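Local structure of DNA gyrase, B subunit, truncated (3CWV) at residues F232-D235 and G236-V239; V263-G266 and A267-G271; V272-A275 and L276-A279; K334-Q337 and P338-E342. The protein is a truncated B subunit of a DNA gyrase, which probably catalyses ATP-dependent breakage, passage and rejoining of double-stranded DNA. All coordinates share one frame; numbering follows the deposited sequence.

Interaction 1 (F232-D235 and G236-V239); sequences FTWD and GLRV
F232 lays one face of its ring over V239, its partner on the adjacent strand, and V239 CB stands 4.1 Å from the ring centroid in a CH-pi contact, offset toward the rim. CE2 and CZ do the touching, with V239 CB 3.8 Å from F232 CE2. The two side chains run alongside each other; a chi1 of 66° puts F232 CG between its backbone N and carbonyl carbon and carries the ring across to the next strand. Their backbones form a hydrogen-bonded antiparallel pair, F232 N giving to V239 O at 2.9 Å and V239 N to F232 O at 2.7 Å, the second almost straight. This is the turn end of the beta hairpin of strands 228-234 and 237-245, in what is probably the transducer domain, with the ribosomal S5-like fold of GyrB proteins. A type I' turn from W234 to L237 reverses the chain, and a side chain at G236 would collide with D235 O. L237 shares a sheet face with F232, W234 and V239. W234 N binds L237 O at 2.8 Å; L237 N bonds W234 O, also at 2.8 Å, but from 55° above the carbonyl plane, off its lone pairs. With an alanine in place of F232, V239 would probably lose its aromatic cover and a gap would open toward L336 of helix 328-345. On the opposite face R238 passes across T233, T233 OG1 4.0 Å from R238 CB, and its extended chain reaches a salt bridge with D231.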
loop_
_atom_site.group_PDB
_atom_site.type_symbol
_atom_site.label_atom_id
_atom_site.label_comp_id
_atom_site.label_asym_id
_atom_site.label_seq_id
_atom_site.Cartn_x
_atom_site.Cartn_y
_atom_site.Cartn_z
ATOM N N PHE A 232 8.977 -14.513 -2.004
ATOM C CA PHE A 232 9.213 -15.213 -3.271
ATOM C C PHE A 232 8.251 -14.743 -4.353
ATOM O O PHE A 232 7.298 -14.025 -4.067
ATOM C CB PHE A 232 9.105 -16.733 -3.083
ATOM C CG PHE A 232 7.718 -17.213 -2.731
ATOM C CD1 PHE A 232 6.902 -17.780 -3.702
ATOM C CD2 PHE A 232 7.242 -17.121 -1.439
ATOM C CE1 PHE A 232 5.629 -18.210 -3.386
ATOM C CE2 PHE A 232 5.978 -17.565 -1.117
ATOM C CZ PHE A 232 5.170 -18.106 -2.093
ATOM N N THR A 233 8.510 -15.151 -5.592
ATOM C CA THR A 233 7.695 -14.741 -6.733
ATOM C C THR A 233 7.151 -15.982 -7.448
ATOM O O THR A 233 7.861 -16.985 -7.624
ATOM C CB THR A 233 8.488 -13.828 -7.674
ATOM O OG1 THR A 233 8.854 -12.633 -6.966
ATOM C CG2 THR A 233 7.668 -13.423 -8.901
ATOM N N TRP A 234 5.874 -15.930 -7.796
ATOM C CA TRP A 234 5.230 -17.002 -8.550
ATOM C C TRP A 234 4.419 -16.378 -9.650
ATOM O O TRP A 234 3.581 -15.505 -9.389
ATOM C CB TRP A 234 4.301 -17.834 -7.674
ATOM C CG TRP A 234 3.474 -18.812 -8.463
ATOM C CD1 TRP A 234 3.896 -20.015 -8.985
ATOM C CD2 TRP A 234 2.080 -18.701 -8.795
ATOM N NE1 TRP A 234 2.859 -20.635 -9.638
ATOM C CE2 TRP A 234 1.732 -19.859 -9.535
ATOM C CE3 TRP A 234 1.095 -17.733 -8.550
ATOM C CZ2 TRP A 234 0.432 -20.076 -10.031
ATOM C CZ3 TRP A 234 -0.202 -17.952 -9.038
ATOM C CH2 TRP A 234 -0.520 -19.118 -9.765
ATOM N N ASP A 235 4.682 -16.808 -10.886
ATOM C CA ASP A 235 3.958 -16.315 -12.029
ATOM C C ASP A 235 3.837 -14.786 -12.027
ATOM O O ASP A 235 2.760 -14.262 -12.284
ATOM C CB ASP A 235 2.552 -16.946 -12.083
ATOM C CG ASP A 235 2.046 -17.067 -13.487
ATOM O OD1 ASP A 235 2.878 -17.387 -14.373
ATOM O OD2 ASP A 235 0.841 -16.827 -13.718
ATOM N N GLY A 236 4.936 -14.081 -11.738
ATOM C CA GLY A 236 4.949 -12.617 -11.785
ATOM C C GLY A 236 4.432 -11.910 -10.532
ATOM O O GLY A 236 4.404 -10.669 -10.482
ATOM N N LEU A 237 4.042 -12.704 -9.532
ATOM C CA LEU A 237 3.399 -12.229 -8.307
ATOM C C LEU A 237 4.361 -12.402 -7.146
ATOM O O LEU A 237 4.830 -13.516 -6.905
ATOM C CB LEU A 237 2.148 -13.070 -8.007
ATOM C CG LEU A 237 0.966 -12.987 -8.980
ATOM C CD1 LEU A 237 -0.237 -13.661 -8.383
ATOM C CD2 LEU A 237 0.639 -11.542 -9.310
ATOM N N ARG A 238 4.621 -11.328 -6.400
ATOM C CA ARG A 238 5.472 -11.416 -5.228
ATOM C C ARG A 238 4.673 -11.687 -3.967
ATOM O O ARG A 238 3.669 -11.039 -3.695
ATOM C CB ARG A 238 6.306 -10.149 -5.066
ATOM C CG ARG A 238 7.233 -10.205 -3.865
ATOM C CD ARG A 238 7.898 -8.837 -3.653
ATOM N NE ARG A 238 9.029 -8.899 -2.730
ATOM C CZ ARG A 238 9.749 -7.838 -2.356
ATOM N NH1 ARG A 238 9.447 -6.621 -2.810
ATOM N NH2 ARG A 238 10.763 -7.989 -1.515
ATOM N N VAL A 239 5.120 -12.658 -3.190
ATOM C CA VAL A 239 4.437 -12.999 -1.955
ATOM C C VAL A 239 5.434 -12.757 -0.839
ATOM O O VAL A 239 6.551 -13.261 -0.899
ATOM C CB VAL A 239 3.989 -14.457 -1.962
ATOM C CG1 VAL A 239 3.363 -14.850 -0.616
ATOM C CG2 VAL A 239 3.007 -14.705 -3.121
#

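Interaction 2 (V263-G266 and A267-G271); sequences VRHG and AHVKG
H268 turns its ring back past the start of its own helix and gives NE2 to H265 O, 3.3 Å away, in a weak hydrogen bond (151° at the hydrogen). The acceptor lies in the plane of the imidazole, at its edge, and G266 C borders the same edge. A chi1 of 50°, with CG held between the backbone N and the carbonyl carbon, folds the ring toward the preceding loop. The firmer bond is of the backbone: K270 N meets G266 O at 2.9 Å, nearly straight at 175°, which opens the helical bonding pattern with G266 as N-cap. At the backbone angles of G266 a side chain would be jammed against A267 N and the carbonyl of H265, so a glycine fits this position. The apolar contacts centre on V269. Its CG2 packs 3.7 Å from H265 CB and also lies 3.9 Å above the plane of the H268 ring, so that this methyl lies between the two histidines, oblique to H265 and over the face of H268. A leucine in place of H268 would probably leave H265 O without this side-chain donor, and V269 CG2 without the flat ring it lies over. The loop end and the first helical turn pack on the sheet: H265 ND1 bonds S255 OG, V269 touches L253 of strand 252-257, and H268 rests on V304 and V306 of strand 300-307. A267 and K270 meet E329 of helix 328-345.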
loop_
_atom_site.group_PDB
_atom_site.type_symbol
_atom_site.label_atom_id
_atom_site.label_comp_id
_atom_site.label_asym_id
_atom_site.label_seq_id
_atom_site.Cartn_x
_atom_site.Cartn_y
_atom_site.Cartn_z
ATOM N N VAL A 263 -9.498 -7.550 4.027
ATOM C CA VAL A 263 -9.978 -7.877 5.377
ATOM C C VAL A 263 -10.609 -9.263 5.534
ATOM O O VAL A 263 -10.747 -9.735 6.665
ATOM C CB VAL A 263 -10.928 -6.794 5.987
ATOM C CG1 VAL A 263 -10.234 -5.445 6.061
ATOM C CG2 VAL A 263 -12.238 -6.680 5.182
ATOM N N ARG A 264 -10.999 -9.913 4.430
ATOM C CA ARG A 264 -11.468 -11.309 4.497
ATOM C C ARG A 264 -10.500 -12.281 3.805
ATOM O O ARG A 264 -10.863 -13.393 3.401
ATOM C CB ARG A 264 -12.914 -11.451 3.983
ATOM C CG ARG A 264 -13.923 -10.649 4.831
ATOM C CD ARG A 264 -15.398 -10.875 4.392
ATOM N NE ARG A 264 -15.682 -10.220 3.118
ATOM C CZ ARG A 264 -15.789 -10.857 1.954
ATOM N NH1 ARG A 264 -16.047 -10.174 0.845
ATOM N NH2 ARG A 264 -15.674 -12.175 1.898
ATOM N N HIS A 265 -9.256 -11.843 3.685
ATOM C CA HIS A 265 -8.149 -12.746 3.355
ATOM C C HIS A 265 -8.330 -13.366 1.979
ATOM O O HIS A 265 -8.484 -12.631 1.015
ATOM C CB HIS A 265 -7.902 -13.745 4.504
ATOM C CG HIS A 265 -7.733 -13.070 5.831
ATOM N ND1 HIS A 265 -6.787 -12.088 6.039
ATOM C CD2 HIS A 265 -8.422 -13.182 6.995
ATOM C CE1 HIS A 265 -6.887 -11.636 7.280
ATOM N NE2 HIS A 265 -7.870 -12.286 7.883
ATOM N N GLY A 266 -8.298 -14.684 1.860
ATOM C CA GLY A 266 -8.366 -15.303 0.546
ATOM C C GLY A 266 -7.166 -16.171 0.230
ATOM O O GLY A 266 -6.481 -16.665 1.128
ATOM N N ALA A 267 -6.896 -16.327 -1.061
ATOM C CA ALA A 267 -5.982 -17.359 -1.545
ATOM C C ALA A 267 -4.536 -17.185 -1.066
ATOM O O ALA A 267 -3.851 -18.175 -0.823
ATOM C CB ALA A 267 -6.028 -17.413 -3.075
ATOM N N HIS A 268 -4.081 -15.935 -0.943
ATOM C CA HIS A 268 -2.725 -15.653 -0.467
ATOM C C HIS A 268 -2.564 -16.143 0.982
ATOM O O HIS A 268 -1.604 -16.848 1.314
ATOM C CB HIS A 268 -2.365 -14.150 -0.611
ATOM C CG HIS A 268 -3.397 -13.207 -0.054
ATOM N ND1 HIS A 268 -3.089 -11.931 0.373
ATOM C CD2 HIS A 268 -4.732 -13.348 0.128
ATOM C CE1 HIS A 268 -4.188 -11.323 0.786
ATOM N NE2 HIS A 268 -5.200 -12.160 0.643
ATOM N N VAL A 269 -3.547 -15.829 1.816
ATOM C CA VAL A 269 -3.530 -16.223 3.212
ATOM C C VAL A 269 -3.713 -17.738 3.362
ATOM O O VAL A 269 -2.954 -18.390 4.092
ATOM C CB VAL A 269 -4.601 -15.448 3.981
ATOM C CG1 VAL A 269 -4.865 -16.038 5.378
ATOM C CG2 VAL A 269 -4.222 -13.953 4.055
ATOM N N LYS A 270 -4.708 -18.309 2.671
ATOM C CA LYS A 270 -4.944 -19.741 2.767
ATOM C C LYS A 270 -3.747 -20.578 2.329
ATOM O O LYS A 270 -3.484 -21.619 2.909
ATOM C CB LYS A 270 -6.200 -20.153 1.992
ATOM C CG LYS A 270 -7.473 -20.085 2.839
ATOM C CD LYS A 270 -7.837 -21.435 3.459
ATOM C CE LYS A 270 -8.285 -22.423 2.378
ATOM N NZ LYS A 270 -9.200 -23.497 2.885
ATOM N N GLY A 271 -3.012 -20.134 1.321
ATOM C CA GLY A 271 -1.769 -20.816 0.968
ATOM C C GLY A 271 -0.832 -20.941 2.170
ATOM O O GLY A 271 -0.205 -21.998 2.397
#

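Interaction 3 (V272-A275 and L276-A279); sequences VTQA and LRGA
V272-A275 and L276-A279 are successive parts of helix 267-284, joined by the i to i+4 bonding of an alpha helix in the mostly buried middle of that helix. Four backbone bonds span the join. L276 N gives to V272 O at 3.0 Å and R277 N to T273 O at 2.9 Å, while G278 N reaches Q274 O from well above its carbonyl plane, 35° out, and A279 N completes the set on A275 O. Q274 O is gripped twice, since R288 NH2 also bonds it. A side chain at G278 would press against this same oxygen, and the glycine there avoids the crowding. Of the side chains, R277 folds most closely on the turn before: its CB and CG both lie 3.3 Å from T273 O. Q274 runs beside it, pointing the same way, and brings OE1 to 3.6 Å from R277 NH1 by a bend at chi2 (-63°). Amide and guanidinium planes stand 84° apart, almost perpendicular, and the approach is no more than a loose polar neighbourhood. The main hold on the guanidinium comes from R288 O, bonded to NH2, with a weak bond from NE to F291 O. A279 CB sits 3.4 Å from A275 O. Around the helix, V272, A275 and A279 face I332, L336 and F340 of helix 328-345, L276 lies on L243 and W245 of strand 237-245, and W293 of helix 293-296 covers T273, L276 and R277.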
loop_
_atom_site.group_PDB
_atom_site.type_symbol
_atom_site.label_atom_id
_atom_site.label_comp_id
_atom_site.label_asym_id
_atom_site.label_seq_id
_atom_site.Cartn_x
_atom_site.Cartn_y
_atom_site.Cartn_z
ATOM N N VAL A 272 -0.735 -19.863 2.943
ATOM C CA VAL A 272 0.193 -19.805 4.066
ATOM C C VAL A 272 -0.308 -20.668 5.207
ATOM O O VAL A 272 0.442 -21.449 5.760
ATOM C CB VAL A 272 0.470 -18.351 4.555
ATOM C CG1 VAL A 272 1.381 -18.350 5.837
ATOM C CG2 VAL A 272 1.136 -17.523 3.439
ATOM N N THR A 273 -1.573 -20.525 5.572
ATOM C CA THR A 273 -2.065 -21.232 6.730
ATOM C C THR A 273 -2.136 -22.736 6.450
ATOM O O THR A 273 -1.859 -23.548 7.337
ATOM C CB THR A 273 -3.426 -20.720 7.185
ATOM O OG1 THR A 273 -4.387 -20.952 6.152
ATOM C CG2 THR A 273 -3.364 -19.223 7.505
ATOM N N GLN A 274 -2.463 -23.105 5.214
ATOM C CA GLN A 274 -2.491 -24.513 4.841
ATOM C C GLN A 274 -1.101 -25.123 4.883
ATOM O O GLN A 274 -0.927 -26.269 5.335
ATOM C CB GLN A 274 -3.154 -24.718 3.469
ATOM C CG GLN A 274 -4.690 -24.511 3.517
ATOM C CD GLN A 274 -5.404 -25.531 4.424
ATOM O OE1 GLN A 274 -5.841 -25.210 5.538
ATOM N NE2 GLN A 274 -5.500 -26.767 3.949
ATOM N N ALA A 275 -0.111 -24.362 4.422
ATOM C CA ALA A 275 1.284 -24.794 4.464
ATOM C C ALA A 275 1.769 -25.000 5.905
ATOM O O ALA A 275 2.448 -25.984 6.191
ATOM C CB ALA A 275 2.179 -23.787 3.728
ATOM N N LEU A 276 1.402 -24.086 6.809
ATOM C CA LEU A 276 1.831 -24.164 8.216
ATOM C C LEU A 276 1.120 -25.287 8.985
ATOM O O LEU A 276 1.766 -26.094 9.673
ATOM C CB LEU A 276 1.602 -22.828 8.936
ATOM C CG LEU A 276 1.991 -22.715 10.423
ATOM C CD1 LEU A 276 3.439 -23.137 10.698
ATOM C CD2 LEU A 276 1.745 -21.320 10.935
ATOM N N ARG A 277 -0.204 -25.328 8.884
ATOM C CA ARG A 277 -0.990 -26.397 9.500
ATOM C C ARG A 277 -0.532 -27.773 9.027
ATOM O O ARG A 277 -0.565 -28.737 9.793
ATOM C CB ARG A 277 -2.471 -26.219 9.186
ATOM C CG ARG A 277 -3.151 -25.123 9.974
ATOM C CD ARG A 277 -4.627 -25.088 9.627
ATOM N NE ARG A 277 -5.249 -26.371 9.948
ATOM C CZ ARG A 277 -6.454 -26.754 9.544
ATOM N NH1 ARG A 277 -7.195 -25.949 8.796
ATOM N NH2 ARG A 277 -6.920 -27.949 9.893
ATOM N N GLY A 278 -0.103 -27.844 7.767
ATOM C CA GLY A 278 0.395 -29.060 7.154
ATOM C C GLY A 278 1.803 -29.458 7.575
ATOM O O GLY A 278 2.126 -30.654 7.643
ATOM N N ALA A 279 2.648 -28.458 7.820
ATOM C CA ALA A 279 3.995 -28.683 8.304
ATOM C C ALA A 279 3.914 -29.223 9.723
ATOM O O ALA A 279 4.612 -30.170 10.061
ATOM C CB ALA A 279 4.808 -27.390 8.265
#

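Interaction 4 (K334-Q337 and P338-E342); sequences KQLQ and PLFIE
L336 and F340, one turn apart, make the close side of this stretch. F340 N bonds L336 O at 2.8 Å, almost along the C=O axis, and F340 CD2 comes to 3.4 Å from the same oxygen. Between the side chains, L336 CB lies 4.1 Å from F340 CD2. The ring is set by an unusual chi1 of -93°, away from the staggered positions, and F230 of strand 228-234 meets it edge-to-face. I341 N binds Q337 O at 3.1 Å, and I341 CG1 closes in on that oxygen at 3.3 Å. Q337 is extended beyond CG on this buried side, where OE1 has a weak bond to R333 NH2. There A275 and A279 of helix 267-284 lie against L336, F340 and I341. All this belongs to helix 328-345, which is kinked at P338: the proline has no N-H to give K334 O, and its CD stands 3.2 Å from that oxygen instead. The side with K334, P338 and L339 faces solvent. Its side chains meet loosely, L336 CD2 to L339 CD1 at 4.2 Å, though L339 CG still lies near Q335 O at 3.4 Å.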
loop_
_atom_site.group_PDB
_atom_site.type_symbol
_atom_site.label_atom_id
_atom_site.label_comp_id
_atom_site.label_asym_id
_atom_site.label_seq_id
_atom_site.Cartn_x
_atom_site.Cartn_y
_atom_site.Cartn_z
ATOM N N LYS A 334 2.630 -25.147 -1.850
ATOM C CA LYS A 334 3.728 -25.974 -2.337
ATOM C C LYS A 334 5.094 -25.366 -2.079
ATOM O O LYS A 334 6.039 -26.084 -1.742
ATOM C CB LYS A 334 3.581 -26.281 -3.834
ATOM C CG LYS A 334 2.544 -27.342 -4.122
ATOM C CD LYS A 334 2.139 -27.366 -5.593
ATOM C CE LYS A 334 0.949 -28.297 -5.798
ATOM N NZ LYS A 334 0.711 -28.528 -7.242
ATOM N N GLN A 335 5.209 -24.055 -2.256
ATOM C CA GLN A 335 6.455 -23.364 -1.967
ATOM C C GLN A 335 6.777 -23.394 -0.473
ATOM O O GLN A 335 7.927 -23.616 -0.085
ATOM C CB GLN A 335 6.379 -21.900 -2.426
ATOM C CG GLN A 335 7.662 -21.084 -2.199
ATOM C CD GLN A 335 8.687 -21.294 -3.292
ATOM O OE1 GLN A 335 8.418 -21.973 -4.283
ATOM N NE2 GLN A 335 9.860 -20.691 -3.130
ATOM N N LEU A 336 5.779 -23.144 0.365
ATOM C CA LEU A 336 6.071 -22.869 1.769
ATOM C C LEU A 336 6.055 -24.085 2.682
ATOM O O LEU A 336 6.752 -24.099 3.698
ATOM C CB LEU A 336 5.126 -21.818 2.329
ATOM C CG LEU A 336 5.179 -20.443 1.664
ATOM C CD1 LEU A 336 4.333 -19.507 2.491
ATOM C CD2 LEU A 336 6.621 -19.934 1.574
ATOM N N GLN A 337 5.250 -25.093 2.345
ATOM C CA GLN A 337 5.120 -26.251 3.241
ATOM C C GLN A 337 6.447 -26.950 3.570
ATOM O O GLN A 337 6.718 -27.190 4.739
ATOM C CB GLN A 337 4.062 -27.244 2.763
ATOM C CG GLN A 337 3.684 -28.258 3.830
ATOM C CD GLN A 337 2.378 -28.938 3.550
ATOM O OE1 GLN A 337 1.326 -28.303 3.555
ATOM N NE2 GLN A 337 2.427 -30.242 3.312
ATOM N N PRO A 338 7.285 -27.249 2.556
ATOM C CA PRO A 338 8.597 -27.857 2.848
ATOM C C PRO A 338 9.587 -26.914 3.555
ATOM O O PRO A 338 10.425 -27.379 4.336
ATOM C CB PRO A 338 9.138 -28.252 1.470
ATOM C CG PRO A 338 8.316 -27.535 0.470
ATOM C CD PRO A 338 7.031 -27.128 1.110
ATOM N N LEU A 339 9.489 -25.615 3.274
ATOM C CA LEU A 339 10.288 -24.611 3.976
ATOM C C LEU A 339 9.915 -24.505 5.441
ATOM O O LEU A 339 10.794 -24.354 6.278
ATOM C CB LEU A 339 10.170 -23.241 3.303
ATOM C CG LEU A 339 10.706 -23.078 1.876
ATOM C CD1 LEU A 339 10.481 -21.649 1.370
ATOM C CD2 LEU A 339 12.185 -23.447 1.757
ATOM N N PHE A 340 8.620 -24.584 5.748
ATOM C CA PHE A 340 8.141 -24.554 7.115
ATOM C C PHE A 340 8.628 -25.812 7.865
ATOM O O PHE A 340 9.066 -25.709 9.014
ATOM C CB PHE A 340 6.614 -24.544 7.166
ATOM C CG PHE A 340 5.963 -23.158 7.244
ATOM C CD1 PHE A 340 6.282 -22.259 8.252
ATOM C CD2 PHE A 340 4.958 -22.809 6.328
ATOM C CE1 PHE A 340 5.632 -21.018 8.346
ATOM C CE2 PHE A 340 4.317 -21.592 6.397
ATOM C CZ PHE A 340 4.648 -20.680 7.407
ATOM N N ILE A 341 8.499 -26.988 7.235
ATOM C CA ILE A 341 8.986 -28.267 7.805
ATOM C C ILE A 341 10.463 -28.171 8.244
ATOM O O ILE A 341 10.781 -28.393 9.410
ATOM C CB ILE A 341 8.770 -29.464 6.823
ATOM C CG1 ILE A 341 7.275 -29.798 6.717
ATOM C CG2 ILE A 341 9.543 -30.722 7.291
ATOM C CD1 ILE A 341 6.922 -30.809 5.641
ATOM N N GLU A 342 11.350 -27.824 7.320
ATOM C CA GLU A 342 12.764 -27.698 7.638
ATOM C C GLU A 342 13.029 -26.610 8.678
ATOM O O GLU A 342 13.722 -26.832 9.674
ATOM C CB GLU A 342 13.556 -27.417 6.374
ATOM C CG GLU A 342 15.035 -27.124 6.611
ATOM C CD GLU A 342 15.892 -28.372 6.912
ATOM O OE1 GLU A 342 17.137 -28.271 6.790
ATOM O OE2 GLU A 342 15.339 -29.442 7.268
#

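In the fold
Along the chain the four contacts follow in order, with no nesting, and all lie in one domain, probably the S5-like transducer domain. Interactions 2 and 3 adjoin on helix 267-284, their centres about 13 Å apart, the first at its start and the second in its middle. Interaction 4, on helix 328-345, packs directly against interaction 3, with centres about 8 Å apart; A279 CB meets F340 CB at 3.5 Å. Interaction 1 touches interaction 4 in turn, F232 CE2 lying 3.6 Å from L336 CD2. Interactions 1 and 2 do not touch. Two helices thus pack side by side across one face of the five-stranded sheet, helix 328-345 over its edge strand 228-234, forming a helical layer on the sheet.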